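Long-range contacts in putative cytosolic protein (Geobacillus zalihae, PDB 6AHX), which probably senses copper and controls transcription of a copper-responsive operon, as a repressor of the CsoR family: residues K17-V22 with F68-E73; G31-I36 with A54-A59. All blocks are in the same frame, centred on the assembly; numbering follows the deposited sequence.

Contact 1. Residues K17-V22 with F68-E73; sequences KYRKQV and FADHME
The open end of the antiparallel helical hairpin is closed by Y18 and R19, which lead into helix 20-41, R19 as its N-cap, and by D70 and H71, where helix 46-70 gives way to helix 72-75. R19 and D70 form a salt bridge centred on one carboxylate oxygen. The arginine chain bends at chi3 (-52°), turning NE toward the acid, and R19 NE donates to D70 OD2 at 2.9 Å. R19 NH2 makes a second, weak hydrogen bond to the same oxygen. Neither is straight, the N-H...O angle being 130° in both. NE meets OD2 from above the carboxylate plane. A long, multi-donor arginine suits such a place, since it can span the gap and still grip one acceptor twice. Aspartate suits its own, because a single carboxylate oxygen accepts from both arginine nitrogens and from a water, which donates to D70 OD2 at 2.8 Å. This water also accepts from the backbone N of R19 and lies in the ring plane of H71, 3.0 Å from its NE2, so it joins both segments where the helices start and stop.

Y18 adds an edge-to-face aromatic pair. Its CD1-CE1 edge is turned to one face of the H71 imidazole, with ring centroids 4.6 Å apart and planes at 61°. Y18 CE1 lies 3.4 Å above that face, toward its rim. K17 lays its CG over a face of the tyrosine, while its NZ stays 4.1 Å from H71 ND1.

V22, a turn further on, packs with Y18 against I67 of helix 46-70. Tyrosine combines a ring for H71 with a hydroxyl that is hydrogen-bonded to R44 O of the second subunit, so this hairpin end also meets the dimer partner.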
ATOM      1  N   LYS A  17       0.631   7.664 -21.301  1.00 56.89           N
ATOM      2  CA  LYS A  17       0.630   6.139 -21.223  1.00 49.57           C
ATOM      3  C   LYS A  17      -0.351   5.593 -20.195  1.00 42.65           C
ATOM      4  O   LYS A  17      -1.171   4.793 -20.562  1.00 42.25           O
ATOM      5  CB  LYS A  17       2.011   5.553 -20.957  1.00 50.16           C
ATOM      6  CG  LYS A  17       2.016   4.038 -20.934  1.00 48.39           C
ATOM      7  CD  LYS A  17       3.377   3.473 -21.331  1.00 51.94           C
ATOM      8  CE  LYS A  17       3.652   2.139 -20.645  1.00 55.09           C
ATOM      9  NZ  LYS A  17       2.849   0.947 -21.058  1.00 53.30           N
ATOM     10  N   TYR A  18      -0.284   6.003 -18.928  1.00 38.13           N
ATOM     11  CA  TYR A  18      -1.297   5.556 -17.940  1.00 35.61           C
ATOM     12  C   TYR A  18      -2.322   6.632 -17.756  1.00 37.66           C
ATOM     13  O   TYR A  18      -1.980   7.817 -17.690  1.00 36.22           O
ATOM     14  CB  TYR A  18      -0.659   5.150 -16.581  1.00 31.91           C
ATOM     15  CG  TYR A  18       0.225   3.951 -16.743  1.00 29.00           C
ATOM     16  CD1 TYR A  18      -0.308   2.700 -16.868  1.00 28.31           C
ATOM     17  CD2 TYR A  18       1.590   4.083 -16.841  1.00 28.93           C
ATOM     18  CE1 TYR A  18       0.507   1.604 -17.043  1.00 31.17           C
ATOM     19  CE2 TYR A  18       2.428   2.993 -17.023  1.00 26.60           C
ATOM     20  CZ  TYR A  18       1.886   1.770 -17.137  1.00 27.88           C
ATOM     21  OH  TYR A  18       2.679   0.703 -17.364  1.00 29.84           O
ATOM     22  N   ARG A  19      -3.580   6.246 -17.630  1.00 38.20           N
ATOM     23  CA  ARG A  19      -4.602   7.252 -17.372  1.00 44.38           C
ATOM     24  C   ARG A  19      -4.333   8.000 -16.087  1.00 48.62           C
ATOM     25  O   ARG A  19      -3.850   7.425 -15.101  1.00 46.31           O
ATOM     26  CB  ARG A  19      -5.987   6.650 -17.382  1.00 51.91           C
ATOM     27  CG  ARG A  19      -6.447   6.373 -18.828  1.00 62.73           C
ATOM     28  CD  ARG A  19      -7.853   5.769 -18.969  1.00 71.42           C
ATOM     29  NE  ARG A  19      -8.018   4.582 -18.116  1.00 74.94           N
ATOM     30  CZ  ARG A  19      -8.502   4.562 -16.873  1.00 72.67           C
ATOM     31  NH1 ARG A  19      -8.937   5.674 -16.282  1.00 77.32           N
ATOM     32  NH2 ARG A  19      -8.564   3.404 -16.209  1.00 74.72           N
ATOM     33  N   LYS A  20      -4.589   9.305 -16.124  1.00 51.13           N
ATOM     34  CA  LYS A  20      -4.492  10.158 -14.933  1.00 55.71           C
ATOM     35  C   LYS A  20      -5.165   9.576 -13.677  1.00 43.87           C
ATOM     36  O   LYS A  20      -4.626   9.670 -12.588  1.00 43.89           O
ATOM     37  CB  LYS A  20      -5.009  11.579 -15.229  1.00 63.68           C
ATOM     38  CG  LYS A  20      -3.947  12.662 -14.997  1.00 85.51           C
ATOM     39  CD  LYS A  20      -2.639  12.459 -15.823  1.00 98.39           C
ATOM     40  CE  LYS A  20      -2.234  13.676 -16.684  1.00101.54           C
ATOM     41  NZ  LYS A  20      -2.350  15.009 -16.001  1.00 99.70           N
ATOM     42  N   GLN A  21      -6.309   8.949 -13.849  1.00 40.05           N
ATOM     43  CA  GLN A  21      -6.971   8.262 -12.749  1.00 47.89           C
ATOM     44  C   GLN A  21      -6.126   7.200 -12.065  1.00 41.18           C
ATOM     45  O   GLN A  21      -6.217   7.085 -10.852  1.00 39.42           O
ATOM     46  CB  GLN A  21      -8.304   7.680 -13.179  1.00 57.23           C
ATOM     47  CG  GLN A  21      -9.397   8.740 -13.104  1.00 77.82           C
ATOM     48  CD  GLN A  21     -10.533   8.564 -14.102  1.00101.58           C
ATOM     49  OE1 GLN A  21     -10.659   7.529 -14.773  1.00116.27           O
ATOM     50  NE2 GLN A  21     -11.377   9.600 -14.203  1.00117.10           N
ATOM     51  N   VAL A  22      -5.320   6.459 -12.833  1.00 37.35           N
ATOM     52  CA  VAL A  22      -4.317   5.519 -12.267  1.00 40.45           C
ATOM     53  C   VAL A  22      -3.274   6.238 -11.412  1.00 33.92           C
ATOM     54  O   VAL A  22      -3.021   5.852 -10.299  1.00 31.95           O
ATOM     55  CB  VAL A  22      -3.586   4.719 -13.340  1.00 38.94           C
ATOM     56  CG1 VAL A  22      -2.400   4.000 -12.746  1.00 39.31           C
ATOM     57  CG2 VAL A  22      -4.541   3.708 -13.984  1.00 45.03           C
ATOM     58  N   PHE A  68      -3.973  -3.542 -15.498  1.00 27.70           N
ATOM     59  CA  PHE A  68      -4.033  -4.743 -16.315  1.00 29.41           C
ATOM     60  C   PHE A  68      -5.109  -4.675 -17.444  1.00 26.38           C
ATOM     61  O   PHE A  68      -4.828  -5.027 -18.582  1.00 27.02           O
ATOM     62  CB  PHE A  68      -4.206  -6.001 -15.444  1.00 28.97           C
ATOM     63  CG  PHE A  68      -3.881  -7.277 -16.172  1.00 31.05           C
ATOM     64  CD1 PHE A  68      -2.603  -7.743 -16.260  1.00 34.64           C
ATOM     65  CD2 PHE A  68      -4.856  -7.996 -16.795  1.00 32.98           C
ATOM     66  CE1 PHE A  68      -2.304  -8.931 -16.941  1.00 30.54           C
ATOM     67  CE2 PHE A  68      -4.575  -9.187 -17.457  1.00 34.63           C
ATOM     68  CZ  PHE A  68      -3.295  -9.639 -17.549  1.00 32.47           C
ATOM     69  N   ALA A  69      -6.313  -4.211 -17.143  1.00 26.96           N
ATOM     70  CA  ALA A  69      -7.307  -3.961 -18.179  1.00 26.15           C
ATOM     71  C   ALA A  69      -6.891  -2.951 -19.247  1.00 27.75           C
ATOM     72  O   ALA A  69      -6.996  -3.208 -20.436  1.00 32.56           O
ATOM     73  CB  ALA A  69      -8.619  -3.538 -17.561  1.00 29.03           C
ATOM     74  N   ASP A  70      -6.426  -1.803 -18.835  1.00 28.23           N
ATOM     75  CA  ASP A  70      -5.933  -0.810 -19.791  1.00 29.78           C
ATOM     76  C   ASP A  70      -4.733  -1.174 -20.670  1.00 28.72           C
ATOM     77  O   ASP A  70      -4.581  -0.613 -21.740  1.00 31.89           O
ATOM     78  CB  ASP A  70      -5.553   0.460 -19.049  1.00 32.75           C
ATOM     79  CG  ASP A  70      -6.719   1.142 -18.414  1.00 33.91           C
ATOM     80  OD1 ASP A  70      -7.853   0.673 -18.577  1.00 36.03           O
ATOM     81  OD2 ASP A  70      -6.450   2.161 -17.707  1.00 39.67           O
ATOM     82  N   HIS A  71      -3.844  -2.038 -20.183  1.00 29.95           N
ATOM     83  CA  HIS A  71      -2.574  -2.326 -20.831  1.00 27.89           C
ATOM     84  C   HIS A  71      -2.362  -3.811 -20.958  1.00 26.17           C
ATOM     85  O   HIS A  71      -1.249  -4.268 -20.985  1.00 28.85           O
ATOM     86  CB  HIS A  71      -1.421  -1.645 -20.060  1.00 29.35           C
ATOM     87  CG  HIS A  71      -1.592  -0.162 -19.956  1.00 34.34           C
ATOM     88  ND1 HIS A  71      -1.220   0.690 -20.972  1.00 40.49           N
ATOM     89  CD2 HIS A  71      -2.187   0.615 -19.014  1.00 35.50           C
ATOM     90  CE1 HIS A  71      -1.568   1.930 -20.665  1.00 37.67           C
ATOM     91  NE2 HIS A  71      -2.172   1.910 -19.490  1.00 39.38           N
ATOM     92  N   MET A  72      -3.426  -4.577 -21.091  1.00 27.15           N
ATOM     93  CA  MET A  72      -3.349  -6.041 -21.085  1.00 25.86           C
ATOM     94  C   MET A  72      -2.259  -6.602 -21.991  1.00 26.90           C
ATOM     95  O   MET A  72      -1.530  -7.530 -21.619  1.00 26.70           O
ATOM     96  CB  MET A  72      -4.723  -6.640 -21.430  1.00 28.14           C
ATOM     97  CG  MET A  72      -4.733  -8.138 -21.361  1.00 28.31           C
ATOM     98  SD  MET A  72      -6.277  -9.015 -21.502  1.00 32.25           S
ATOM     99  CE  MET A  72      -7.209  -8.383 -20.101  1.00 36.14           C
ATOM    100  N   GLU A  73      -2.161  -6.059 -23.198  1.00 26.59           N
ATOM    101  CA  GLU A  73      -1.248  -6.587 -24.173  1.00 29.00           C
ATOM    102  C   GLU A  73       0.199  -6.613 -23.630  1.00 29.55           C
ATOM    103  O   GLU A  73       0.897  -7.591 -23.784  1.00 30.54           O
ATOM    104  CB  GLU A  73      -1.272  -5.741 -25.438  1.00 29.64           C
ATOM    105  CG  GLU A  73      -0.467  -6.390 -26.549  1.00 33.97           C
ATOM    106  CD  GLU A  73      -0.188  -5.452 -27.681  1.00 34.09           C
ATOM    107  OE1 GLU A  73      -1.087  -4.753 -28.150  1.00 42.24           O
ATOM    108  OE2 GLU A  73       0.921  -5.437 -28.125  1.00 38.42           O
TER
HETATM  109  O   HOH W   1      -4.029   3.568 -17.735  1.00 29.82           O

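Contact 2. Residues G31-I36 with A54-A59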
ATOM      1  N   GLY A  31      -1.056   8.775   0.265  1.00 24.48           N
ATOM      2  CA  GLY A  31      -1.514   9.572   1.418  1.00 24.18           C
ATOM      3  C   GLY A  31      -2.176   8.706   2.487  1.00 25.33           C
ATOM      4  O   GLY A  31      -2.143   8.966   3.684  1.00 26.54           O
ATOM      5  N   HIS A  32      -2.786   7.638   2.038  1.00 26.87           N
ATOM      6  CA  HIS A  32      -3.518   6.721   2.918  1.00 23.93           C
ATOM      7  C   HIS A  32      -2.493   5.964   3.767  1.00 23.11           C
ATOM      8  O   HIS A  32      -2.602   5.912   4.987  1.00 21.87           O
ATOM      9  CB  HIS A  32      -4.419   5.862   2.038  1.00 24.31           C
ATOM     10  CG  HIS A  32      -5.491   5.120   2.764  1.00 23.75           C
ATOM     11  ND1 HIS A  32      -5.560   5.019   4.142  1.00 25.81           N
ATOM     12  CD2 HIS A  32      -6.478   4.365   2.291  1.00 20.99           C
ATOM     13  CE1 HIS A  32      -6.549   4.228   4.475  1.00 22.48           C
ATOM     14  NE2 HIS A  32      -7.133   3.835   3.366  1.00 24.61           N
ATOM     15  N   VAL A  33      -1.468   5.441   3.151  1.00 25.53           N
ATOM     16  CA  VAL A  33      -0.387   4.760   3.916  1.00 26.59           C
ATOM     17  C   VAL A  33       0.313   5.715   4.892  1.00 26.40           C
ATOM     18  O   VAL A  33       0.588   5.320   6.074  1.00 23.75           O
ATOM     19  CB  VAL A  33       0.665   4.006   3.026  1.00 25.17           C
ATOM     20  CG1 VAL A  33       1.658   3.271   3.929  1.00 26.61           C
ATOM     21  CG2 VAL A  33       0.044   2.970   2.109  1.00 22.60           C
ATOM     22  N   ARG A  34       0.531   6.967   4.427  1.00 26.76           N
ATOM     23  CA  ARG A  34       1.061   8.013   5.277  1.00 29.31           C
ATOM     24  C   ARG A  34       0.225   8.186   6.520  1.00 30.22           C
ATOM     25  O   ARG A  34       0.755   8.382   7.617  1.00 30.49           O
ATOM     26  CB  ARG A  34       1.139   9.341   4.541  1.00 34.24           C
ATOM     27  CG  ARG A  34       1.641  10.486   5.434  1.00 40.12           C
ATOM     28  CD  ARG A  34       2.237  11.701   4.683  1.00 45.84           C
ATOM     29  NE  ARG A  34       1.457  12.106   3.493  1.00 50.11           N
ATOM     30  CZ  ARG A  34       1.742  11.837   2.186  1.00 59.91           C
ATOM     31  NH1 ARG A  34       0.901  12.287   1.229  1.00 61.10           N
ATOM     32  NH2 ARG A  34       2.846  11.139   1.787  1.00 58.77           N
ATOM     33  N   ALA A  35      -1.094   8.096   6.360  1.00 28.03           N
ATOM     34  CA  ALA A  35      -2.004   8.289   7.488  1.00 27.04           C
ATOM     35  C   ALA A  35      -1.958   7.149   8.432  1.00 28.18           C
ATOM     36  O   ALA A  35      -1.951   7.353   9.653  1.00 28.04           O
ATOM     37  CB  ALA A  35      -3.432   8.498   6.987  1.00 24.23           C
ATOM     38  N   ILE A  36      -1.874   5.951   7.856  1.00 28.37           N
ATOM     39  CA  ILE A  36      -1.755   4.710   8.618  1.00 27.09           C
ATOM     40  C   ILE A  36      -0.479   4.701   9.435  1.00 27.53           C
ATOM     41  O   ILE A  36      -0.486   4.325  10.603  1.00 27.65           O
ATOM     42  CB  ILE A  36      -1.847   3.429   7.738  1.00 27.20           C
ATOM     43  CG1 ILE A  36      -3.199   3.337   6.974  1.00 27.35           C
ATOM     44  CG2 ILE A  36      -1.648   2.181   8.618  1.00 28.88           C
ATOM     45  CD1 ILE A  36      -3.287   2.180   6.009  1.00 26.70           C
ATOM     46  N   ALA A  54      -6.094  -3.218   5.458  1.00 20.71           N
ATOM     47  CA  ALA A  54      -6.876  -4.032   4.564  1.00 20.64           C
ATOM     48  C   ALA A  54      -7.495  -3.178   3.460  1.00 22.43           C
ATOM     49  O   ALA A  54      -7.533  -3.595   2.306  1.00 25.26           O
ATOM     50  CB  ALA A  54      -7.928  -4.752   5.307  1.00 20.46           C
ATOM     51  N   ALA A  55      -7.993  -2.008   3.798  1.00 23.21           N
ATOM     52  CA  ALA A  55      -8.500  -1.095   2.768  1.00 23.82           C
ATOM     53  C   ALA A  55      -7.438  -0.720   1.718  1.00 23.28           C
ATOM     54  O   ALA A  55      -7.694  -0.766   0.545  1.00 24.63           O
ATOM     55  CB  ALA A  55      -9.042   0.127   3.427  1.00 23.01           C
ATOM     56  N   VAL A  56      -6.221  -0.435   2.143  1.00 24.68           N
ATOM     57  CA  VAL A  56      -5.149  -0.170   1.212  1.00 23.17           C
ATOM     58  C   VAL A  56      -4.810  -1.371   0.313  1.00 21.96           C
ATOM     59  O   VAL A  56      -4.585  -1.201  -0.880  1.00 20.01           O
ATOM     60  CB  VAL A  56      -3.881   0.328   1.958  1.00 23.30           C
ATOM     61  CG1 VAL A  56      -2.707   0.450   0.988  1.00 24.76           C
ATOM     62  CG2 VAL A  56      -4.119   1.685   2.617  1.00 23.41           C
ATOM     63  N   ARG A  57      -4.741  -2.587   0.876  1.00 23.86           N
ATOM     64  CA  ARG A  57      -4.540  -3.815   0.062  1.00 22.75           C
ATOM     65  C   ARG A  57      -5.606  -3.985  -1.027  1.00 23.77           C
ATOM     66  O   ARG A  57      -5.327  -4.382  -2.151  1.00 24.62           O
ATOM     67  CB  ARG A  57      -4.396  -5.049   0.954  1.00 22.94           C
ATOM     68  CG  ARG A  57      -3.126  -4.990   1.852  1.00 22.98           C
ATOM     69  CD  ARG A  57      -2.830  -6.318   2.592  1.00 25.20           C
ATOM     70  NE  ARG A  57      -2.396  -7.404   1.673  1.00 27.15           N
ATOM     71  CZ  ARG A  57      -3.139  -8.434   1.277  1.00 25.95           C
ATOM     72  NH1 ARG A  57      -4.353  -8.572   1.683  1.00 26.34           N
ATOM     73  NH2 ARG A  57      -2.654  -9.351   0.443  1.00 32.09           N
ATOM     74  N   LYS A  58      -6.836  -3.658  -0.671  1.00 23.83           N
ATOM     75  CA  LYS A  58      -7.935  -3.707  -1.617  1.00 25.14           C
ATOM     76  C   LYS A  58      -7.829  -2.635  -2.707  1.00 25.15           C
ATOM     77  O   LYS A  58      -8.024  -2.967  -3.863  1.00 26.87           O
ATOM     78  CB  LYS A  58      -9.218  -3.605  -0.830  1.00 29.05           C
ATOM     79  CG  LYS A  58     -10.446  -3.780  -1.659  1.00 40.52           C
ATOM     80  CD  LYS A  58     -11.687  -3.685  -0.770  1.00 52.10           C
ATOM     81  CE  LYS A  58     -12.928  -4.253  -1.486  1.00 62.49           C
ATOM     82  NZ  LYS A  58     -14.045  -3.256  -1.443  1.00 69.24           N
ATOM     83  N   ALA A  59      -7.454  -1.401  -2.356  1.00 20.61           N
ATOM     84  CA  ALA A  59      -7.271  -0.314  -3.294  1.00 22.46           C
ATOM     85  C   ALA A  59      -6.162  -0.624  -4.264  1.00 23.28           C
ATOM     86  O   ALA A  59      -6.276  -0.351  -5.482  1.00 22.79           O
ATOM     87  CB  ALA A  59      -6.949   0.970  -2.548  1.00 24.93           C
TER
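V56 of helix 46-70 points into helix 20-41 and meets H32, I36 and V33 there, in a purely apolar and CH-pi contact. The packing is tightest around one methyl. V56 CG2 sits over the centre of the H32 imidazole, 3.6 Å from the ring centroid and 11° off the ring normal. The same methyl meets I36 CD1 tip to tip at 3.5 Å, a reach that suits the longer isoleucine chain. The other branch, V56 CG1, meets V33 CG2 at 3.9 Å, and a beta-branched valine thus serves both sides from one short stem. The H32 and V56 side chains run past each other in opposite directions; a histidine offers the methyl a broad flat face yet remains polar at a partly exposed position. The looser side is there, where H32 NE2 lies 4.2 Å from A55 CB, both residues being partly exposed. An alanine in place of H32 would probably leave V56 CG2 without the flat surface it rests on and open a gap beside A55. The axes of the two short segments come within 10.5 Å, nearly antiparallel at 164°; around them I29 packs on V56, I36 reaches I49 and I53, and L60 and L26 of the second subunit cover V56 and V33.

In the fold
Both contacts join helix 20-41 to helix 46-70, at different heights of one hairpin, their centres 21 Å apart. Contact 2 lies close to the middle of the chain and is mostly buried, so aliphatic side chains carry it, with an imidazole contributing its face at the more exposed border. Contact 1 lies at the open end, where helices begin and stop; there charge, an aromatic pair and a bridging water replace aliphatic packing, and the touching residues range from buried to exposed. The second subunit touches both, through a backbone carbonyl at contact 1 and, at contact 2, through leucine packing and polar bonds such as R34 to its E30, consistent with the helical dimer of CsoR proteins.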